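PDB 3R6O: 2-hydroxyhepta-2,4-diene-1, 7-dioateisomerase from Mycobacterium abscessus, which is probably a magnesium-dependent isomerase of the fumarylacetoacetate hydrolase (FAH) family, named for action on 2-hydroxyhepta-2,4-diene-1,7-dioate. Local coordinates for residues Phe132-Thr137 against Ala187-Ala192; Ala182-Ala187 against Leu259-Val264; Trp225-Gly230 against Thr234-Asp239; Phe240-Arg243 against Leu248-Ser251. One frame throughout, in Å; residues are numbered along the deposited sequence.

Interaction 1: Phe132-Thr137 against Ala187-Ala192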
loop_
_atom_site.group_PDB
_atom_site.type_symbol
_atom_site.label_atom_id
_atom_site.label_comp_id
_atom_site.label_asym_id
_atom_site.label_seq_id
_atom_site.Cartn_x
_atom_site.Cartn_y
_atom_site.Cartn_z
ATOM N N PHE A 132 1.967 10.124 3.309
ATOM C CA PHE A 132 2.895 9.178 2.666
ATOM C C PHE A 132 2.354 7.798 2.790
ATOM O O PHE A 132 1.481 7.555 3.636
ATOM C CB PHE A 132 4.280 9.164 3.323
ATOM C CG PHE A 132 4.961 10.493 3.301
ATOM C CD1 PHE A 132 5.241 11.087 2.100
ATOM C CD2 PHE A 132 5.265 11.160 4.482
ATOM C CE1 PHE A 132 5.845 12.372 2.035
ATOM C CE2 PHE A 132 5.859 12.448 4.429
ATOM C CZ PHE A 132 6.142 13.036 3.203
ATOM N N MET A 133 2.913 6.889 1.970
ATOM C CA MET A 133 2.598 5.481 2.071
ATOM C C MET A 133 3.899 4.676 2.155
ATOM O O MET A 133 4.838 4.892 1.372
ATOM C CB MET A 133 1.699 5.008 0.914
ATOM C CG MET A 133 0.493 4.149 1.420
ATOM S SD MET A 133 -0.637 3.641 0.150
ATOM C CE MET A 133 -0.986 5.186 -0.583
ATOM N N LYS A 134 3.947 3.772 3.130
ATOM C CA LYS A 134 4.980 2.743 3.245
ATOM C C LYS A 134 4.557 1.393 2.652
ATOM O O LYS A 134 3.478 0.932 2.925
ATOM C CB LYS A 134 5.301 2.511 4.730
ATOM C CG LYS A 134 5.940 3.796 5.333
ATOM C CD LYS A 134 6.462 3.556 6.705
ATOM C CE LYS A 134 7.837 2.949 6.775
ATOM N NZ LYS A 134 8.970 3.956 6.531
ATOM N N SER A 135 5.446 0.728 1.922
ATOM C CA SER A 135 5.149 -0.610 1.430
ATOM C C SER A 135 4.801 -1.513 2.603
ATOM O O SER A 135 5.507 -1.467 3.628
ATOM C CB SER A 135 6.361 -1.185 0.721
ATOM O OG SER A 135 6.104 -2.481 0.268
ATOM N N PRO A 136 3.707 -2.290 2.485
ATOM C CA PRO A 136 3.425 -3.225 3.606
ATOM C C PRO A 136 4.571 -4.189 3.885
ATOM O O PRO A 136 4.687 -4.713 5.008
ATOM C CB PRO A 136 2.168 -4.001 3.143
ATOM C CG PRO A 136 1.574 -3.203 2.090
ATOM C CD PRO A 136 2.667 -2.362 1.438
ATOM N N THR A 137 5.439 -4.431 2.913
ATOM C CA THR A 137 6.542 -5.387 3.159
ATOM C C THR A 137 7.734 -4.737 3.882
ATOM O O THR A 137 8.778 -5.372 4.032
ATOM C CB THR A 137 7.013 -6.057 1.888
ATOM O OG1 THR A 137 7.362 -5.081 0.906
ATOM C CG2 THR A 137 5.891 -7.007 1.344
ATOM N N ALA A 187 5.848 2.699 16.621
ATOM C CA ALA A 187 6.334 2.454 15.286
ATOM C C ALA A 187 7.548 3.331 14.963
ATOM O O ALA A 187 7.843 4.276 15.698
ATOM C CB ALA A 187 5.218 2.646 14.231
ATOM N N ASN A 188 8.229 3.011 13.868
ATOM C CA ASN A 188 9.272 3.941 13.289
ATOM C C ASN A 188 9.095 4.134 11.781
ATOM O O ASN A 188 8.991 3.159 11.043
ATOM C CB ASN A 188 10.662 3.412 13.592
ATOM C CG ASN A 188 11.720 4.538 13.623
ATOM O OD1 ASN A 188 12.013 5.139 12.607
ATOM N ND2 ASN A 188 12.218 4.858 14.812
ATOM N N ASP A 189 9.017 5.379 11.295
ATOM C CA ASP A 189 9.005 5.599 9.856
ATOM C C ASP A 189 10.460 5.787 9.388
ATOM O O ASP A 189 10.911 6.907 9.208
ATOM C CB ASP A 189 8.142 6.826 9.503
ATOM C CG ASP A 189 8.026 7.043 8.029
ATOM O OD1 ASP A 189 8.546 6.202 7.260
ATOM O OD2 ASP A 189 7.445 8.051 7.593
ATOM N N ILE A 190 11.194 4.681 9.260
ATOM C CA ILE A 190 12.574 4.693 8.767
ATOM C C ILE A 190 12.562 5.159 7.322
ATOM O O ILE A 190 11.787 4.636 6.501
ATOM C CB ILE A 190 13.231 3.281 8.758
ATOM C CG1 ILE A 190 13.230 2.613 10.154
ATOM C CG2 ILE A 190 14.695 3.329 8.096
ATOM C CD1 ILE A 190 14.127 3.226 11.222
ATOM N N THR A 191 13.490 6.047 7.004
ATOM C CA THR A 191 13.516 6.758 5.727
ATOM C C THR A 191 14.975 6.944 5.272
ATOM O O THR A 191 15.824 7.351 6.054
ATOM C CB THR A 191 12.850 8.135 5.859
ATOM O OG1 THR A 191 11.504 7.962 6.304
ATOM C CG2 THR A 191 12.827 8.866 4.490
ATOM N N ALA A 192 15.251 6.591 4.025
ATOM C CA ALA A 192 16.545 6.746 3.409
ATOM C C ALA A 192 16.440 8.073 2.673
ATOM O O ALA A 192 15.855 8.136 1.598
ATOM C CB ALA A 192 16.812 5.596 2.433
#
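Lys134 reaches across from strand 130-134 and sets its ammonium group against the carboxylate of Asp189, a salt bridge in which NZ of Lys134 stands 2.4 Å from OD1 of Asp189. That distance is unusually short, so the exact separation is doubtful, while the pairing itself is plain. The two side chains run at a slant to each other: CD and CE of Lys134 pass alongside OD1 of Asp189, each 3.4 Å from it, before the amine arrives. The lysine gets there by folding its outer half, with chi3 at 83° and chi4 at 78°, which turns NZ back toward the backbone beyond Asp189. There the carbonyl O of Ile190 accepts a weak hydrogen bond from Lys134 NZ at 2.9 Å. Further bonds from the same nitrogen go to the backbone O of Lys214 and, weakly, to that of Phe219, so three backbone carbonyls, two of them weakly bonded, share the buried amine with the carboxylate.

This is the metal centre of the FAH fold: Asp189 and Glu160 hold the magnesium ion in this chain, and Glu158, also a magnesium-binding residue, lies close by. On Asp189, CG is anti to the backbone N (chi1 -176°), which sends the carboxylate toward Lys134; its other oxygen, OD2, forms a salt bridge with Lys214. Two lysines therefore approach this acidic cluster and probably offset part of its negative charge. Thr191 OG1 donates to the backbone O of Asp189 at 3.1 Å, from above the carbonyl plane, a bond within the loop that carries the metal ligand.

Interaction 2: Ala182-Ala187 against Leu259-Val264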
loop_
_atom_site.group_PDB
_atom_site.type_symbol
_atom_site.label_atom_id
_atom_site.label_comp_id
_atom_site.label_asym_id
_atom_site.label_seq_id
_atom_site.Cartn_x
_atom_site.Cartn_y
_atom_site.Cartn_z
ATOM N N ALA A 182 -8.919 0.102 16.425
ATOM C CA ALA A 182 -8.796 -1.063 17.265
ATOM C C ALA A 182 -7.780 -0.799 18.364
ATOM O O ALA A 182 -7.894 -1.347 19.426
ATOM C CB ALA A 182 -8.384 -2.282 16.444
ATOM N N GLY A 183 -6.736 -0.012 18.088
ATOM C CA GLY A 183 -5.769 0.300 19.135
ATOM C C GLY A 183 -4.530 1.012 18.612
ATOM O O GLY A 183 -4.576 1.653 17.562
ATOM N N TYR A 184 -3.438 0.892 19.363
ATOM C CA TYR A 184 -2.255 1.707 19.133
ATOM C C TYR A 184 -0.987 0.860 19.201
ATOM O O TYR A 184 -0.918 -0.125 19.949
ATOM C CB TYR A 184 -2.118 2.785 20.201
ATOM C CG TYR A 184 -3.303 3.649 20.547
ATOM C CD1 TYR A 184 -3.418 4.937 20.040
ATOM C CD2 TYR A 184 -4.239 3.224 21.461
ATOM C CE1 TYR A 184 -4.474 5.757 20.397
ATOM C CE2 TYR A 184 -5.297 4.034 21.844
ATOM C CZ TYR A 184 -5.413 5.307 21.311
ATOM O OH TYR A 184 -6.463 6.103 21.710
ATOM N N MET A 185 0.040 1.255 18.454
ATOM C CA MET A 185 1.346 0.559 18.478
ATOM C C MET A 185 2.454 1.592 18.366
ATOM O O MET A 185 2.279 2.632 17.697
ATOM C CB MET A 185 1.560 -0.320 17.248
ATOM C CG MET A 185 0.520 -1.286 16.942
ATOM S SD MET A 185 1.236 -2.414 15.769
ATOM C CE MET A 185 1.093 -1.535 14.220
ATOM N N LEU A 186 3.597 1.281 18.967
ATOM C CA LEU A 186 4.801 2.073 18.734
ATOM C C LEU A 186 5.276 1.731 17.325
ATOM O O LEU A 186 5.079 0.610 16.847
ATOM C CB LEU A 186 5.862 1.722 19.788
ATOM C CG LEU A 186 7.002 2.694 20.083
ATOM C CD1 LEU A 186 6.457 4.080 20.340
ATOM C CD2 LEU A 186 7.861 2.167 21.299
ATOM N N ALA A 187 5.848 2.699 16.621
ATOM C CA ALA A 187 6.334 2.454 15.286
ATOM C C ALA A 187 7.548 3.331 14.963
ATOM O O ALA A 187 7.843 4.276 15.698
ATOM C CB ALA A 187 5.218 2.646 14.231
ATOM N N LEU A 259 -2.344 17.686 14.040
ATOM C CA LEU A 259 -3.594 16.966 13.954
ATOM C C LEU A 259 -3.614 15.850 14.989
ATOM O O LEU A 259 -2.840 14.885 14.884
ATOM C CB LEU A 259 -3.729 16.372 12.567
ATOM C CG LEU A 259 -3.855 17.357 11.413
ATOM C CD1 LEU A 259 -4.154 16.539 10.147
ATOM C CD2 LEU A 259 -4.980 18.359 11.682
ATOM N N GLY A 260 -4.532 15.938 15.948
ATOM C CA GLY A 260 -4.730 14.846 16.917
ATOM C C GLY A 260 -5.227 13.562 16.280
ATOM O O GLY A 260 -5.655 13.553 15.102
ATOM N N PHE A 261 -5.184 12.473 17.050
ATOM C CA PHE A 261 -5.622 11.133 16.556
ATOM C C PHE A 261 -6.950 11.129 15.781
ATOM O O PHE A 261 -7.051 10.554 14.677
ATOM C CB PHE A 261 -5.721 10.114 17.702
ATOM C CG PHE A 261 -4.397 9.667 18.247
ATOM C CD1 PHE A 261 -3.494 8.922 17.442
ATOM C CD2 PHE A 261 -4.035 9.967 19.547
ATOM C CE1 PHE A 261 -2.269 8.511 17.963
ATOM C CE2 PHE A 261 -2.821 9.551 20.075
ATOM C CZ PHE A 261 -1.930 8.821 19.285
ATOM N N ALA A 262 -7.963 11.784 16.334
ATOM C CA ALA A 262 -9.264 11.807 15.689
ATOM C C ALA A 262 -9.204 12.547 14.352
ATOM O O ALA A 262 -9.720 12.077 13.349
ATOM C CB ALA A 262 -10.352 12.401 16.666
ATOM N N GLU A 263 -8.512 13.673 14.329
ATOM C CA GLU A 263 -8.368 14.473 13.121
ATOM C C GLU A 263 -7.502 13.805 12.062
ATOM O O GLU A 263 -7.723 14.014 10.865
ATOM C CB GLU A 263 -7.761 15.828 13.468
ATOM C CG GLU A 263 -8.606 16.719 14.289
ATOM C CD GLU A 263 -7.825 17.951 14.760
ATOM O OE1 GLU A 263 -6.939 17.837 15.669
ATOM O OE2 GLU A 263 -8.110 19.037 14.200
ATOM N N VAL A 264 -6.504 13.047 12.505
ATOM C CA VAL A 264 -5.708 12.154 11.627
ATOM C C VAL A 264 -6.618 11.171 10.880
ATOM O O VAL A 264 -6.608 11.122 9.650
ATOM C CB VAL A 264 -4.599 11.438 12.413
ATOM C CG1 VAL A 264 -3.941 10.299 11.592
ATOM C CG2 VAL A 264 -3.488 12.454 12.804
#
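Tyr184 and Phe261 make a T-shaped, edge-to-face aromatic pair that joins strand 181-192 of the large mixed sheet to the first turn of helix 261-269. The strand enters through a classic beta bulge, in which Ala182 and Gly183 both face Val164 on the adjoining strand 155-165. Tyr184 follows, its side chain directed at the helix. Its ring presents an edge to the face of Phe261, with the planes at 72° and the centroids 5.4 Å apart. The tyrosine hydroxyl is engaged by the backbone N of Glu236, a bond that holds the far end of the side chain in place. After Tyr184 the side chains turn to other neighbours: Met185 packs on Pro99 and Leu226, and Ala187 on Leu281.

On the helical side, Gly260 is the N-cap residue, and its backbone N donates to Glu263 OE1 at 3.1 Å, while its carbonyl O accepts from Val264 N in the opening turn. This places Phe261 at the very start of the helix, where CG anti to the carbonyl carbon (chi1 -72°) carries the ring down onto the sheet, against Ile161 and Val163. At the centre of the join, CE1 of Tyr184 sits 4.0 Å above the plane of the Phe261 ring, over its middle.

Interaction 3: Trp225-Gly230 against Thr234-Asp239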
loop_
_atom_site.group_PDB
_atom_site.type_symbol
_atom_site.label_atom_id
_atom_site.label_comp_id
_atom_site.label_asym_id
_atom_site.label_seq_id
_atom_site.Cartn_x
_atom_site.Cartn_y
_atom_site.Cartn_z
ATOM N N TRP A 225 3.499 -4.360 21.035
ATOM C CA TRP A 225 2.126 -4.813 21.142
ATOM C C TRP A 225 1.109 -3.835 20.632
ATOM O O TRP A 225 1.374 -2.641 20.509
ATOM C CB TRP A 225 1.816 -5.248 22.598
ATOM C CG TRP A 225 2.050 -4.209 23.665
ATOM C CD1 TRP A 225 1.315 -3.086 23.877
ATOM C CD2 TRP A 225 3.053 -4.227 24.700
ATOM N NE1 TRP A 225 1.817 -2.378 24.934
ATOM C CE2 TRP A 225 2.871 -3.061 25.472
ATOM C CE3 TRP A 225 4.092 -5.106 25.034
ATOM C CZ2 TRP A 225 3.686 -2.743 26.559
ATOM C CZ3 TRP A 225 4.894 -4.808 26.110
ATOM C CH2 TRP A 225 4.690 -3.630 26.872
ATOM N N LEU A 226 -0.052 -4.368 20.274
ATOM C CA LEU A 226 -1.234 -3.560 20.036
ATOM C C LEU A 226 -1.895 -3.255 21.352
ATOM O O LEU A 226 -2.412 -4.150 22.014
ATOM C CB LEU A 226 -2.212 -4.282 19.116
ATOM C CG LEU A 226 -3.546 -3.604 18.830
ATOM C CD1 LEU A 226 -3.331 -2.365 17.997
ATOM C CD2 LEU A 226 -4.485 -4.574 18.056
ATOM N N PHE A 227 -1.894 -1.985 21.731
ATOM C CA PHE A 227 -2.534 -1.549 22.980
ATOM C C PHE A 227 -3.951 -1.201 22.591
ATOM O O PHE A 227 -4.174 -0.221 21.851
ATOM C CB PHE A 227 -1.761 -0.342 23.531
ATOM C CG PHE A 227 -2.362 0.280 24.758
ATOM C CD1 PHE A 227 -2.160 -0.279 26.011
ATOM C CD2 PHE A 227 -3.094 1.450 24.673
ATOM C CE1 PHE A 227 -2.702 0.302 27.151
ATOM C CE2 PHE A 227 -3.624 2.041 25.809
ATOM C CZ PHE A 227 -3.437 1.477 27.040
ATOM N N THR A 228 -4.910 -2.031 22.971
ATOM C CA THR A 228 -6.274 -1.852 22.471
ATOM C C THR A 228 -7.028 -0.691 23.128
ATOM O O THR A 228 -6.699 -0.220 24.226
ATOM C CB THR A 228 -7.134 -3.115 22.604
ATOM O OG1 THR A 228 -7.374 -3.359 23.994
ATOM C CG2 THR A 228 -6.424 -4.310 21.935
ATOM N N THR A 229 -8.047 -0.235 22.412
ATOM C CA THR A 229 -8.879 0.878 22.875
ATOM C C THR A 229 -9.815 0.465 23.983
ATOM O O THR A 229 -10.227 1.289 24.817
ATOM C CB THR A 229 -9.647 1.492 21.698
ATOM O OG1 THR A 229 -10.322 0.445 20.974
ATOM C CG2 THR A 229 -8.684 2.148 20.751
ATOM N N GLY A 230 -10.154 -0.819 24.030
ATOM C CA GLY A 230 -11.055 -1.316 25.049
ATOM C C GLY A 230 -12.330 -0.495 25.120
ATOM O O GLY A 230 -13.018 -0.323 24.102
ATOM N N THR A 234 -12.672 8.218 24.084
ATOM C CA THR A 234 -11.838 9.171 23.386
ATOM C C THR A 234 -10.469 8.541 23.153
ATOM O O THR A 234 -10.187 7.429 23.618
ATOM C CB THR A 234 -11.640 10.447 24.193
ATOM O OG1 THR A 234 -11.109 10.097 25.474
ATOM C CG2 THR A 234 -12.952 11.209 24.357
ATOM N N PHE A 235 -9.621 9.243 22.427
ATOM C CA PHE A 235 -8.248 8.774 22.230
ATOM C C PHE A 235 -7.416 9.047 23.468
ATOM O O PHE A 235 -7.740 9.936 24.264
ATOM C CB PHE A 235 -7.621 9.429 20.988
ATOM C CG PHE A 235 -8.181 8.890 19.710
ATOM C CD1 PHE A 235 -7.650 7.739 19.136
ATOM C CD2 PHE A 235 -9.292 9.472 19.131
ATOM C CE1 PHE A 235 -8.226 7.208 18.008
ATOM C CE2 PHE A 235 -9.841 8.961 18.007
ATOM C CZ PHE A 235 -9.303 7.834 17.428
ATOM N N GLU A 236 -6.382 8.237 23.651
ATOM C CA GLU A 236 -5.484 8.374 24.774
ATOM C C GLU A 236 -4.308 9.250 24.378
ATOM O O GLU A 236 -4.140 9.629 23.215
ATOM C CB GLU A 236 -4.981 7.006 25.252
ATOM C CG GLU A 236 -6.100 6.062 25.728
ATOM C CD GLU A 236 -5.636 5.048 26.749
ATOM O OE1 GLU A 236 -4.537 5.211 27.325
ATOM O OE2 GLU A 236 -6.399 4.100 27.014
ATOM N N THR A 237 -3.558 9.618 25.391
ATOM C CA THR A 237 -2.353 10.421 25.257
ATOM C C THR A 237 -1.149 9.524 25.535
ATOM O O THR A 237 -1.206 8.640 26.410
ATOM C CB THR A 237 -2.481 11.591 26.214
ATOM O OG1 THR A 237 -3.541 12.437 25.719
ATOM C CG2 THR A 237 -1.190 12.390 26.351
ATOM N N PHE A 238 -0.070 9.731 24.762
ATOM C CA PHE A 238 1.176 8.993 24.956
ATOM C C PHE A 238 2.380 9.907 25.016
ATOM O O PHE A 238 2.407 10.959 24.371
ATOM C CB PHE A 238 1.385 7.995 23.834
ATOM C CG PHE A 238 0.236 7.103 23.648
ATOM C CD1 PHE A 238 0.173 5.874 24.277
ATOM C CD2 PHE A 238 -0.831 7.523 22.887
ATOM C CE1 PHE A 238 -0.932 5.083 24.129
ATOM C CE2 PHE A 238 -1.919 6.727 22.721
ATOM C CZ PHE A 238 -1.973 5.508 23.342
ATOM N N ASP A 239 3.358 9.509 25.822
ATOM C CA ASP A 239 4.659 10.184 25.851
ATOM C C ASP A 239 5.673 9.176 25.406
ATOM O O ASP A 239 5.650 8.044 25.850
ATOM C CB ASP A 239 4.988 10.672 27.256
ATOM C CG ASP A 239 4.031 11.752 27.730
ATOM O OD1 ASP A 239 3.799 12.743 26.977
ATOM O OD2 ASP A 239 3.495 11.608 28.846
#
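Phe227 meets Glu236 and Phe238 by side chains alone, across the turn that leads out of strand 226-228. The polar part of the contact is an aromatic edge against a carboxylate. CE2 of Phe227 lies 3.6 Å from OE1 of Glu236 and 3.7 Å from its OE2, so both oxygens straddle the ring edge. CD of Glu236 is in the plane of the ring, and the carboxylate is turned 90° to that plane. Phe227 extends its ring toward the acid because CG is anti to the backbone N (chi1 176°). Glu236 OE1 has its main partner in Lys310, with which it forms a salt bridge.

The apolar part is a looser touch of two rings, CD2 of Phe227 lying 4.3 Å from CE1 of Phe238, near the plane of the Phe238 ring and at its edge. Phe238 in turn packs on Phe261 and Tyr184 and makes a cation-pi contact with Lys310. Together these side chains join strand 226-228 of the large sheet to the irregular chain 234-238, which leads into strand 239-244 of the five-stranded mixed sheet.

An aromatic edge carries partial positive charge, so its approach to the carboxylate oxygens is probably mildly attractive, with Lys310 supplying the stronger compensation for the acid.

Interaction 4: Phe240-Arg243 against Leu248-Ser251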
loop_
_atom_site.group_PDB
_atom_site.type_symbol
_atom_site.label_atom_id
_atom_site.label_comp_id
_atom_site.label_asym_id
_atom_site.label_seq_id
_atom_site.Cartn_x
_atom_site.Cartn_y
_atom_site.Cartn_z
ATOM N N PHE A 240 6.574 9.559 24.516
ATOM C CA PHE A 240 7.448 8.555 23.925
ATOM C C PHE A 240 8.843 9.114 23.679
ATOM O O PHE A 240 9.007 10.319 23.471
ATOM C CB PHE A 240 6.820 7.994 22.634
ATOM C CG PHE A 240 6.393 9.059 21.648
ATOM C CD1 PHE A 240 7.207 9.403 20.602
ATOM C CD2 PHE A 240 5.209 9.773 21.828
ATOM C CE1 PHE A 240 6.831 10.391 19.695
ATOM C CE2 PHE A 240 4.828 10.804 20.929
ATOM C CZ PHE A 240 5.643 11.112 19.875
ATOM N N GLU A 241 9.838 8.237 23.668
ATOM C CA GLU A 241 11.198 8.655 23.403
ATOM C C GLU A 241 11.966 7.663 22.567
ATOM O O GLU A 241 11.717 6.475 22.620
ATOM C CB GLU A 241 11.929 8.914 24.718
ATOM C CG GLU A 241 12.454 7.654 25.406
ATOM C CD GLU A 241 13.338 7.974 26.602
ATOM O OE1 GLU A 241 13.091 9.003 27.266
ATOM O OE2 GLU A 241 14.283 7.196 26.859
ATOM N N LEU A 242 12.921 8.178 21.801
ATOM C CA LEU A 242 13.849 7.364 21.066
ATOM C C LEU A 242 15.290 7.750 21.424
ATOM O O LEU A 242 15.631 8.946 21.483
ATOM C CB LEU A 242 13.577 7.543 19.568
ATOM C CG LEU A 242 14.433 6.728 18.601
ATOM C CD1 LEU A 242 13.649 6.330 17.317
ATOM C CD2 LEU A 242 15.767 7.465 18.237
ATOM N N ARG A 243 16.096 6.726 21.707
ATOM C CA ARG A 243 17.494 6.827 22.025
ATOM C C ARG A 243 18.267 5.971 21.037
ATOM O O ARG A 243 17.746 5.018 20.487
ATOM C CB ARG A 243 17.812 6.308 23.445
ATOM C CG ARG A 243 16.962 6.910 24.505
ATOM C CD ARG A 243 17.294 6.410 25.910
ATOM N NE ARG A 243 16.623 7.248 26.899
ATOM C CZ ARG A 243 17.167 8.288 27.536
ATOM N NH1 ARG A 243 18.451 8.645 27.363
ATOM N NH2 ARG A 243 16.414 8.965 28.385
ATOM N N LEU A 248 19.612 10.139 24.214
ATOM C CA LEU A 248 18.324 10.671 23.772
ATOM C C LEU A 248 18.435 11.376 22.409
ATOM O O LEU A 248 19.280 12.259 22.251
ATOM C CB LEU A 248 17.743 11.614 24.816
ATOM C CG LEU A 248 16.289 12.045 24.630
ATOM C CD1 LEU A 248 15.338 10.859 24.708
ATOM C CD2 LEU A 248 15.923 13.118 25.661
ATOM N N ARG A 249 17.621 10.959 21.435
ATOM C CA ARG A 249 17.482 11.671 20.171
ATOM C C ARG A 249 16.132 12.397 20.068
ATOM O O ARG A 249 16.061 13.567 19.678
ATOM C CB ARG A 249 17.632 10.724 18.964
ATOM C CG ARG A 249 18.993 9.983 18.859
ATOM C CD ARG A 249 20.190 10.915 18.831
ATOM N NE ARG A 249 21.410 10.182 18.503
ATOM C CZ ARG A 249 21.784 9.789 17.286
ATOM N NH1 ARG A 249 21.054 10.030 16.215
ATOM N NH2 ARG A 249 22.906 9.127 17.151
ATOM N N GLN A 250 15.046 11.683 20.350
ATOM C CA GLN A 250 13.721 12.256 20.179
ATOM C C GLN A 250 12.897 12.085 21.418
ATOM O O GLN A 250 12.958 11.050 22.049
ATOM C CB GLN A 250 12.965 11.592 19.023
ATOM C CG GLN A 250 13.654 11.595 17.688
ATOM C CD GLN A 250 12.735 11.082 16.576
ATOM O OE1 GLN A 250 12.675 9.868 16.314
ATOM N NE2 GLN A 250 11.979 11.988 15.965
ATOM N N SER A 251 12.053 13.074 21.704
ATOM C CA SER A 251 11.148 13.010 22.850
ATOM C C SER A 251 9.858 13.719 22.446
ATOM O O SER A 251 9.899 14.898 22.026
ATOM C CB SER A 251 11.772 13.667 24.089
ATOM O OG SER A 251 10.854 13.601 25.179
#
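Leu242 and Gln250 form the hydrogen-bonded antiparallel pair at the middle of the beta hairpin made by strands 239-244 and 247-253. Leu242 N donates to Gln250 O at 2.9 Å. In return, Leu242 O accepts twice, from Arg249 N at 2.8 Å and from Gln250 N at 3.0 Å. That doubled acceptance marks a classic beta bulge: Arg249 and Gln250 both face Leu242, and the pairing slips by one residue before Arg243 meets Leu248. Where Glu241 faces Ser251, the pair is non-hydrogen-bonded, and Gln250 O takes an additional CA-H...O contact from Glu241.

Gln250 runs side by side with Leu242, its OE1 3.8 Å from Leu242 CD1. Both ends of its buried amide are engaged: OE1 accepts from Ile159 N, and NE2 donates to Thr284 OG1 and Gly286 O. Arg249 bends away, and its NH1 bonds to Tyr157 OH and Arg296 O. On the face carrying Glu241, Arg243 and Leu248, Arg243 NE pairs with Glu241 OE2 in a salt bridge modelled too short for its length to be trusted, and Arg243 NH1 donates to Gly246 O in the hairpin turn. Leu248 CD1 lies 4.2 Å above the guanidinium plane. One leucine methyl thus covers a face of a charge that Glu241 probably offsets in part, while the bulge lets two successive amides share one carbonyl.

From the N terminus, strand 130-134 comes first, and interaction 1 closes a loop of about fifty residues by bringing it to the later part of strand 181-192, at the metal site. Interaction 2 starts earlier on that same strand, sharing Ala187, so the two cross along the chain; it closes the longest loop, back from helix 261-269. Interactions 3 and 4 both fall within that span, one after the other, each closing a short turn. Interaction 3 sits beside interaction 2, where Tyr184 bonds to Phe227 and Glu236, and its second segment runs straight into interaction 4. There Leu242 touches Asn188 of interaction 1, bringing the hairpin of the five-stranded mixed sheet against the large one.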